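Side-chain contacts in adenylate cyclase-like protein (Chlamydia trachomatis, PDB 4QO6), which is a structural component of the inner membrane ring of the type III secretion system, here represented by part of its periplasmic region: residues 15-18 / 19-23; 42-45 / 46-49; 68-71 / 72-75; 141-144 / 145-149. All coordinates share one frame; numbering follows the deposited sequence.

How the contacts relate
The four contacts are local ones at the end of helix 10-19, the starts of helices 45-56 and 71-83, and within helix 137-150, in a chain with three successive ranges of the BON clan (PD1, PD2 and BON). Contacts 1 and 2 lie about 13 Å apart between centres and meet through Phe22, whose CE1 is 3.7 Å from Asp47 O. Contacts 2 and 3, about 8 Å apart between centres, are two aspartate- or asparagine-capped helix starts tied by strand pairing: Val42 N is 2.9 Å from Ile69 O, probably a hydrogen bond. Contact 4 stands alone, about 40 Å from contact 3 between centres and beyond the chain's centre. A PEG molecule, probably from crystallisation, lies beside contact 3.

Contact 1 of 4, residues 15-18 / 19-23; sequences IEHV and IQQFP
Ile15 and Ile19, one helical turn apart, touch through their CG2 methyls at 4.0 Å, and this is the tightly packed side of the end of helix 10-19. The two branched side chains cross at a slant, and beneath them Ile19 N donates to Ile15 O in a nearly straight bond (169°). Branched aliphatic residues suit this buried face. Ile19 CG1 sits between the backbone N and the carbonyl carbon (chi1 68°), a position that lays it 3.6 Å from Ile15 O.

The other side is polar and exposed. Gln21, with CG beside its backbone N (chi1 -54°) and the chain extended beyond it, reaches back along the helix so that NE2 donates to His17 O at 2.7 Å, with the oxygen almost in the amide plane; the same NE2 lies over one face of the His17 imidazole, toward its rim. Its length lets it bring an N-H to a carbonyl at the helix end. A water joins His17 ND1 (2.8 Å) to Gln20 OE1 (2.6 Å), donating to the latter. The backbone turns away in a type I turn from Ile19 to Phe22. Ile15 and Ile19 press on Phe27 of strand 26-30, whereas Val18 and Phe22 lean on helix 45-56.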
loop_
_atom_site.group_PDB
_atom_site.type_symbol
_atom_site.label_atom_id
_atom_site.label_comp_id
_atom_site.label_asym_id
_atom_site.label_seq_id
_atom_site.Cartn_x
_atom_site.Cartn_y
_atom_site.Cartn_z
ATOM N N ILE A 15 2.117 36.134 8.111
ATOM C CA ILE A 15 2.632 34.776 8.352
ATOM C C ILE A 15 1.649 33.675 7.876
ATOM O O ILE A 15 2.037 32.776 7.130
ATOM C CB ILE A 15 2.973 34.533 9.849
ATOM C CG1 ILE A 15 4.014 35.547 10.350
ATOM C CG2 ILE A 15 3.547 33.123 10.040
ATOM C CD1 ILE A 15 4.034 35.635 11.863
ATOM N N GLU A 16 0.388 33.789 8.243
ATOM C CA GLU A 16 -0.629 32.823 7.763
ATOM C C GLU A 16 -0.719 32.690 6.253
ATOM O O GLU A 16 -0.960 31.585 5.745
ATOM C CB GLU A 16 -2.028 33.161 8.287
ATOM C CG GLU A 16 -2.201 32.858 9.758
ATOM C CD GLU A 16 -3.523 33.354 10.333
ATOM O OE1 GLU A 16 -4.415 33.849 9.582
ATOM O OE2 GLU A 16 -3.647 33.263 11.567
ATOM N N HIS A 17 -0.556 33.805 5.534
ATOM C CA HIS A 17 -0.695 33.773 4.064
ATOM C C HIS A 17 0.383 32.826 3.506
ATOM O O HIS A 17 0.198 32.076 2.545
ATOM C CB HIS A 17 -0.545 35.188 3.490
ATOM C CG HIS A 17 -0.456 35.230 1.996
ATOM N ND1 HIS A 17 -1.557 35.058 1.182
ATOM C CD2 HIS A 17 0.595 35.468 1.171
ATOM C CE1 HIS A 17 -1.182 35.144 -0.083
ATOM N NE2 HIS A 17 0.117 35.407 -0.117
ATOM N N VAL A 18 1.528 32.865 4.148
ATOM C CA VAL A 18 2.607 31.980 3.788
ATOM C C VAL A 18 2.262 30.576 4.291
ATOM O O VAL A 18 2.076 29.660 3.498
ATOM C CB VAL A 18 3.931 32.479 4.336
ATOM C CG1 VAL A 18 5.057 31.595 3.845
ATOM C CG2 VAL A 18 4.240 33.894 3.875
ATOM N N ILE A 19 2.157 30.385 5.599
ATOM C CA ILE A 19 2.203 29.010 6.119
ATOM C C ILE A 19 0.975 28.160 5.718
ATOM O O ILE A 19 1.103 26.944 5.549
ATOM C CB ILE A 19 2.486 28.963 7.625
ATOM C CG1 ILE A 19 1.326 29.526 8.427
ATOM C CG2 ILE A 19 3.779 29.694 7.948
ATOM C CD1 ILE A 19 1.153 28.758 9.701
ATOM N N GLN A 20 -0.158 28.822 5.397
ATOM C CA GLN A 20 -1.402 28.156 4.886
ATOM C C GLN A 20 -1.178 27.349 3.635
ATOM O O GLN A 20 -1.913 26.397 3.356
ATOM C CB GLN A 20 -2.514 29.171 4.578
ATOM C CG GLN A 20 -2.295 30.017 3.322
ATOM C CD GLN A 20 -3.557 30.792 2.879
ATOM O OE1 GLN A 20 -3.763 31.935 3.299
ATOM N NE2 GLN A 20 -4.411 30.153 2.048
ATOM N N GLN A 21 -0.154 27.721 2.872
ATOM C CA GLN A 21 0.186 26.963 1.680
ATOM C C GLN A 21 0.873 25.625 1.938
ATOM O O GLN A 21 1.114 24.862 0.990
ATOM C CB GLN A 21 1.027 27.834 0.750
ATOM C CG GLN A 21 0.317 29.192 0.432
ATOM C CD GLN A 21 1.228 30.142 -0.321
ATOM O OE1 GLN A 21 1.828 29.737 -1.345
ATOM N NE2 GLN A 21 1.388 31.394 0.188
ATOM N N PHE A 22 1.231 25.365 3.202
ATOM C CA PHE A 22 2.007 24.193 3.623
ATOM C C PHE A 22 1.184 23.576 4.732
ATOM O O PHE A 22 1.258 23.948 5.907
ATOM C CB PHE A 22 3.344 24.687 4.074
ATOM C CG PHE A 22 4.125 25.409 2.975
ATOM C CD1 PHE A 22 4.836 24.695 2.012
ATOM C CD2 PHE A 22 4.173 26.769 2.925
ATOM C CE1 PHE A 22 5.554 25.357 1.020
ATOM C CE2 PHE A 22 4.880 27.442 1.923
ATOM C CZ PHE A 22 5.568 26.745 0.977
ATOM N N PRO A 23 0.261 22.714 4.367
ATOM C CA PRO A 23 -0.589 22.182 5.430
ATOM C C PRO A 23 0.285 21.357 6.441
ATOM O O PRO A 23 1.324 20.812 6.039
ATOM C CB PRO A 23 -1.568 21.245 4.682
ATOM C CG PRO A 23 -1.472 21.615 3.237
ATOM C CD PRO A 23 -0.076 22.176 3.040
HETATM O O HOH W 1 -4.114 34.055 1.902
#

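Contact 2 of 4, residues 42-45 / 46-49; sequences VRNS and IDKS
An asparagine N-cap starts helix 45-56: Asn44 OD1 accepts from Asp47 N at 3.0 Å and, weakly and at a strained angle, from Ile46 N. Asparagine is apt for the place because its short side chain can place OD1 in front of the first amides of the helix. CG stands between the backbone N and the carbonyl carbon (chi1 62°), which brings OD1 round to the amides that have no preceding turn to bond to. The main chain adds its own bond, Lys48 N to Asn44 O.

Asp47, in the first turn, carries the second polar group. Arg43 grips it side-on with two nitrogens: NE meets OD2 at 3.0 Å and NH2 meets OD1 at 3.2 Å, the latter lying in the guanidinium plane and using the syn lone pair. The two flat groups are nearly coplanar, 24° apart, which suits a two-nitrogen grip. An acidic group near a helix start should also be favoured by the helix dipole. Helix 45-56 belongs to the CdsD PD1 domain, of the BON clan, and is entered straight from the short edge strand 41-42. A water extends the charged side, accepting from Arg43 N and donating to Asp47 OD2 at 3.1 Å.

The inward side is apolar. Val42 CG2 packs 3.9 Å from Lys48 CB, the two side chains crossing at about a right angle, and Val42 also touches Val68 of strand 63-70. Beyond CB the lysine leads away from the valine, and its NZ forms a salt bridge with Asp66.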
loop_
_atom_site.group_PDB
_atom_site.type_symbol
_atom_site.label_atom_id
_atom_site.label_comp_id
_atom_site.label_asym_id
_atom_site.label_seq_id
_atom_site.Cartn_x
_atom_site.Cartn_y
_atom_site.Cartn_z
ATOM N N VAL A 42 6.605 19.081 5.414
ATOM C CA VAL A 42 6.450 19.387 3.992
ATOM C C VAL A 42 6.750 18.146 3.177
ATOM O O VAL A 42 7.418 17.210 3.662
ATOM C CB VAL A 42 7.334 20.580 3.498
ATOM C CG1 VAL A 42 6.974 21.867 4.229
ATOM C CG2 VAL A 42 8.772 20.299 3.734
ATOM N N ARG A 43 6.235 18.133 1.937
ATOM C CA ARG A 43 6.475 17.003 0.956
ATOM C C ARG A 43 7.981 16.661 0.744
ATOM O O ARG A 43 8.346 15.489 0.786
ATOM C CB ARG A 43 5.818 17.369 -0.386
ATOM C CG ARG A 43 5.934 16.320 -1.490
ATOM C CD ARG A 43 5.180 16.684 -2.746
ATOM N NE ARG A 43 5.638 17.992 -3.244
ATOM C CZ ARG A 43 5.431 18.480 -4.470
ATOM N NH1 ARG A 43 4.788 17.777 -5.408
ATOM N NH2 ARG A 43 5.921 19.680 -4.765
ATOM N N ASN A 44 8.848 17.694 0.562
ATOM C CA ASN A 44 10.279 17.507 0.257
ATOM C C ASN A 44 11.163 18.732 0.467
ATOM O O ASN A 44 10.672 19.806 0.727
ATOM C CB ASN A 44 10.465 16.968 -1.170
ATOM C CG ASN A 44 9.950 17.912 -2.257
ATOM O OD1 ASN A 44 10.196 19.113 -2.254
ATOM N ND2 ASN A 44 9.269 17.354 -3.200
ATOM N N SER A 45 12.486 18.558 0.447
ATOM C CA SER A 45 13.390 19.674 0.618
ATOM C C SER A 45 13.155 20.851 -0.387
ATOM O O SER A 45 13.554 21.971 -0.105
ATOM C CB SER A 45 14.805 19.221 0.503
ATOM O OG SER A 45 14.966 18.498 -0.703
ATOM N N ILE A 46 12.553 20.616 -1.539
ATOM C CA ILE A 46 12.218 21.748 -2.473
ATOM C C ILE A 46 11.116 22.576 -1.834
ATOM O O ILE A 46 11.337 23.752 -1.572
ATOM C CB ILE A 46 11.865 21.276 -3.887
ATOM C CG1 ILE A 46 13.055 20.518 -4.465
ATOM C CG2 ILE A 46 11.450 22.447 -4.816
ATOM C CD1 ILE A 46 12.735 19.779 -5.742
ATOM N N ASP A 47 9.989 21.965 -1.442
ATOM C CA ASP A 47 9.004 22.692 -0.685
ATOM C C ASP A 47 9.566 23.377 0.578
ATOM O O ASP A 47 9.158 24.478 0.934
ATOM C CB ASP A 47 7.787 21.815 -0.351
ATOM C CG ASP A 47 7.102 21.252 -1.603
ATOM O OD1 ASP A 47 7.413 21.676 -2.754
ATOM O OD2 ASP A 47 6.210 20.390 -1.467
ATOM N N LYS A 48 10.513 22.744 1.275
ATOM C CA LYS A 48 11.040 23.316 2.473
ATOM C C LYS A 48 11.764 24.629 2.153
ATOM O O LYS A 48 11.652 25.614 2.872
ATOM C CB LYS A 48 11.983 22.330 3.099
ATOM C CG LYS A 48 12.476 22.675 4.499
ATOM C CD LYS A 48 12.957 21.334 5.083
ATOM C CE LYS A 48 13.248 21.367 6.546
ATOM N NZ LYS A 48 14.249 22.415 6.773
ATOM N N SER A 49 12.546 24.631 1.084
ATOM C CA SER A 49 13.259 25.844 0.708
ATOM C C SER A 49 12.286 26.977 0.303
ATOM O O SER A 49 12.531 28.120 0.634
ATOM C CB SER A 49 14.259 25.563 -0.427
ATOM O OG SER A 49 15.348 24.780 0.082
HETATM O O HOH W 2 4.738 20.471 1.227
#

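Contact 3 of 4, residues 68-71 / 72-75; sequences VIDD and EAVW
The indole of Trp75 approaches Asp71 obliquely, with CD1 3.1 Å from Asp71 O, while one of its faces has Glu72 O 4.0 Å above the ring centre. Its CG lies between the backbone N and the carbonyl carbon (chi1 58°), a rotation that folds the ring back against the preceding turn. The large flat group suits a boundary: it also packs on strands 92-95 and 100-107, and a PEG molecule, probably from the crystallisation liquor, is about 5 Å from it.

Asp70 supplies the other flat group. Its OD1 accepts weakly from two amides, Glu72 N at 2.9 Å and Ala73 N at 3.3 Å, and its OD2 accepts a hydrogen bond from a water at 2.8 Å, which also donates to Glu72 OE1. The water thus links two carboxylates whose like charges might otherwise repel. A small alanine at 73 leaves room for the carboxylate beside its methyl.

On the apolar side Ile69 CG2 meets Val74 CG2 at 3.6 Å, the two branched chains crossing at a slant. Asp71, buried, is held by His41 and by the backbone N of Gly99. The arrangement is a strand-to-helix junction where the PD1 and PD2 ranges of the BON clan meet, strand 63-70 passing directly into helix 71-83 with Asp70 as the aspartate N-cap.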
loop_
_atom_site.group_PDB
_atom_site.type_symbol
_atom_site.label_atom_id
_atom_site.label_comp_id
_atom_site.label_asym_id
_atom_site.label_seq_id
_atom_site.Cartn_x
_atom_site.Cartn_y
_atom_site.Cartn_z
ATOM N N VAL A 68 10.929 21.845 10.681
ATOM C CA VAL A 68 9.995 21.263 9.761
ATOM C C VAL A 68 10.631 19.983 9.200
ATOM O O VAL A 68 11.748 20.011 8.750
ATOM C CB VAL A 68 9.706 22.249 8.611
ATOM C CG1 VAL A 68 8.803 21.599 7.579
ATOM C CG2 VAL A 68 9.054 23.501 9.133
ATOM N N ILE A 69 9.897 18.905 9.235
ATOM C CA ILE A 69 10.260 17.605 8.677
ATOM C C ILE A 69 10.088 17.534 7.142
ATOM O O ILE A 69 9.017 17.868 6.585
ATOM C CB ILE A 69 9.349 16.526 9.296
ATOM C CG1 ILE A 69 9.409 16.545 10.861
ATOM C CG2 ILE A 69 9.665 15.166 8.749
ATOM C CD1 ILE A 69 10.820 16.621 11.434
ATOM N N ASP A 70 11.140 17.086 6.470
ATOM C CA ASP A 70 11.107 16.737 5.062
ATOM C C ASP A 70 10.614 15.268 4.953
ATOM O O ASP A 70 11.327 14.302 5.227
ATOM C CB ASP A 70 12.510 16.933 4.503
ATOM C CG ASP A 70 12.695 16.363 3.096
ATOM O OD1 ASP A 70 11.776 15.700 2.607
ATOM O OD2 ASP A 70 13.773 16.619 2.480
ATOM N N ASP A 71 9.359 15.088 4.632
ATOM C CA ASP A 71 8.779 13.752 4.635
ATOM C C ASP A 71 9.482 12.807 3.657
ATOM O O ASP A 71 9.564 11.598 3.929
ATOM C CB ASP A 71 7.292 13.808 4.362
ATOM C CG ASP A 71 6.491 14.370 5.525
ATOM O OD1 ASP A 71 7.009 14.485 6.651
ATOM O OD2 ASP A 71 5.298 14.665 5.336
ATOM N N GLU A 72 10.020 13.345 2.554
ATOM C CA GLU A 72 10.720 12.510 1.541
ATOM C C GLU A 72 11.979 11.832 2.107
ATOM O O GLU A 72 12.235 10.682 1.812
ATOM C CB GLU A 72 11.086 13.360 0.312
ATOM C CG GLU A 72 11.516 12.631 -0.918
ATOM C CD GLU A 72 11.976 13.576 -2.061
ATOM O OE1 GLU A 72 12.995 14.372 -1.951
ATOM O OE2 GLU A 72 11.278 13.509 -3.086
ATOM N N ALA A 73 12.773 12.576 2.864
ATOM C CA ALA A 73 13.964 12.057 3.534
ATOM C C ALA A 73 13.508 10.968 4.474
ATOM O O ALA A 73 14.132 9.958 4.552
ATOM C CB ALA A 73 14.708 13.152 4.326
ATOM N N VAL A 74 12.397 11.195 5.168
ATOM C CA VAL A 74 11.809 10.199 6.083
ATOM C C VAL A 74 11.426 8.880 5.469
ATOM O O VAL A 74 11.959 7.835 5.893
ATOM C CB VAL A 74 10.648 10.735 6.898
ATOM C CG1 VAL A 74 10.104 9.644 7.802
ATOM C CG2 VAL A 74 11.082 11.964 7.757
ATOM N N TRP A 75 10.591 8.869 4.440
ATOM C CA TRP A 75 10.257 7.568 3.840
ATOM C C TRP A 75 11.350 6.967 3.006
ATOM O O TRP A 75 11.401 5.738 2.887
ATOM C CB TRP A 75 8.877 7.531 3.124
ATOM C CG TRP A 75 8.657 8.488 2.022
ATOM C CD1 TRP A 75 7.976 9.656 2.099
ATOM C CD2 TRP A 75 9.085 8.345 0.656
ATOM N NE1 TRP A 75 7.986 10.300 0.860
ATOM C CE2 TRP A 75 8.659 9.509 -0.044
ATOM C CE3 TRP A 75 9.826 7.392 -0.026
ATOM C CZ2 TRP A 75 8.933 9.718 -1.432
ATOM C CZ3 TRP A 75 10.119 7.601 -1.433
ATOM C CH2 TRP A 75 9.629 8.760 -2.108
HETATM O O HOH W 3 13.685 16.121 -0.240
#

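Contact 4 of 4, residues 141-144 / 145-149; sequences MKAL and AGHLV
Leu148 lies one turn beyond Leu144 on helix 137-150, within the BON domain. From its CB, 3.8 Å from Leu144 O, the side chain passes over that carbonyl oxygen: CG comes to 3.5 Å and CD1 leads off at 3.9 Å. This follows from CG being anti to the carbonyl carbon (chi1 -68°), which lays the chain back along the helix. The same oxygen accepts from Leu148 N at 3.0 Å, so the side chain lies beside its own helical bond.

Both leucines are buried and face the same way, onto Leu186 of helix 176-187; Leu144 also meets Val158 and Phe160 of strand 157-161. Leucine, long and flexible, fills the layer between the two helices and the sheet. On the outer surface small residues follow, Ala143, Ala145 and Gly146, their backbone held by regular bonds such as Gly146 N to Lys142 O.

His147 sets its ring edge toward Ala143 O, but the ND1 separation is implausibly short and the ring was modelled in two conformers, so this bond is doubtful; the backbone link from His147 N to Ala143 O, 3.0 Å, is sound. Ala145 CB rests 3.3 Å from Met141 O.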
loop_
_atom_site.group_PDB
_atom_site.type_symbol
_atom_site.label_atom_id
_atom_site.label_comp_id
_atom_site.label_asym_id
_atom_site.label_seq_id
_atom_site.Cartn_x
_atom_site.Cartn_y
_atom_site.Cartn_z
ATOM N N MET A 141 -5.948 -15.653 0.602
ATOM C CA MET A 141 -6.152 -16.996 0.150
ATOM C C MET A 141 -7.431 -17.591 0.780
ATOM O O MET A 141 -8.188 -18.212 0.071
ATOM C CB MET A 141 -4.908 -17.861 0.452
ATOM C CG MET A 141 -4.498 -18.735 -0.726
ATOM S SD MET A 141 -3.322 -20.006 -0.260
ATOM C CE MET A 141 -1.732 -19.164 -0.399
ATOM N N LYS A 142 -7.647 -17.428 2.093
ATOM C CA LYS A 142 -8.999 -17.672 2.736
ATOM C C LYS A 142 -10.137 -16.934 1.969
ATOM O O LYS A 142 -11.186 -17.479 1.656
ATOM C CB LYS A 142 -8.975 -17.284 4.236
ATOM C CG LYS A 142 -10.310 -16.849 4.892
ATOM C CD LYS A 142 -11.193 -18.008 5.405
ATOM C CE LYS A 142 -12.321 -17.578 6.367
ATOM N NZ LYS A 142 -13.625 -17.275 5.708
ATOM N N ALA A 143 -9.927 -15.700 1.596
ATOM C CA ALA A 143 -11.020 -15.018 0.888
ATOM C C ALA A 143 -11.326 -15.760 -0.423
ATOM O O ALA A 143 -12.484 -16.037 -0.701
ATOM C CB ALA A 143 -10.698 -13.578 0.632
ATOM N N LEU A 144 -10.276 -16.089 -1.202
ATOM C CA LEU A 144 -10.395 -16.765 -2.497
ATOM C C LEU A 144 -11.024 -18.163 -2.376
ATOM O O LEU A 144 -11.899 -18.490 -3.103
ATOM C CB LEU A 144 -8.995 -16.920 -3.132
ATOM C CG LEU A 144 -8.200 -15.661 -3.572
ATOM C CD1 LEU A 144 -6.729 -15.957 -3.852
ATOM C CD2 LEU A 144 -8.827 -14.988 -4.779
ATOM N N ALA A 145 -10.468 -18.984 -1.494
ATOM C CA ALA A 145 -10.934 -20.285 -1.210
ATOM C C ALA A 145 -12.390 -20.235 -0.759
ATOM O O ALA A 145 -13.167 -21.036 -1.216
ATOM C CB ALA A 145 -10.069 -20.921 -0.142
ATOM N N GLY A 146 -12.774 -19.276 0.078
ATOM C CA GLY A 146 -14.182 -19.101 0.434
ATOM C C GLY A 146 -15.107 -18.710 -0.721
ATOM O O GLY A 146 -16.234 -19.208 -0.791
ATOM N N HIS A 147 -14.684 -17.834 -1.622
ATOM C CA HIS A 147 -15.446 -17.566 -2.848
ATOM C C HIS A 147 -15.621 -18.830 -3.731
ATOM O O HIS A 147 -16.661 -19.056 -4.314
ATOM C CB HIS A 147 -14.747 -16.512 -3.687
ATOM C CG HIS A 147 -14.787 -15.142 -3.093
ATOM N ND1 HIS A 147 -13.830 -14.684 -2.207
ATOM C CD2 HIS A 147 -15.663 -14.121 -3.270
ATOM C CE1 HIS A 147 -14.131 -13.446 -1.853
ATOM N NE2 HIS A 147 -15.240 -13.085 -2.476
ATOM N N LEU A 148 -14.584 -19.657 -3.835
ATOM C CA LEU A 148 -14.691 -20.826 -4.697
ATOM C C LEU A 148 -15.696 -21.851 -4.088
ATOM O O LEU A 148 -16.510 -22.402 -4.783
ATOM C CB LEU A 148 -13.329 -21.503 -4.919
ATOM C CG LEU A 148 -12.319 -20.695 -5.737
ATOM C CD1 LEU A 148 -10.929 -21.327 -5.570
ATOM C CD2 LEU A 148 -12.748 -20.589 -7.192
ATOM N N VAL A 149 -15.607 -22.060 -2.788
ATOM C CA VAL A 149 -16.530 -22.896 -2.071
ATOM C C VAL A 149 -17.969 -22.359 -2.146
ATOM O O VAL A 149 -18.877 -23.102 -2.469
ATOM C CB VAL A 149 -16.129 -23.042 -0.613
ATOM C CG1 VAL A 149 -17.151 -23.901 0.108
ATOM C CG2 VAL A 149 -14.752 -23.662 -0.502
#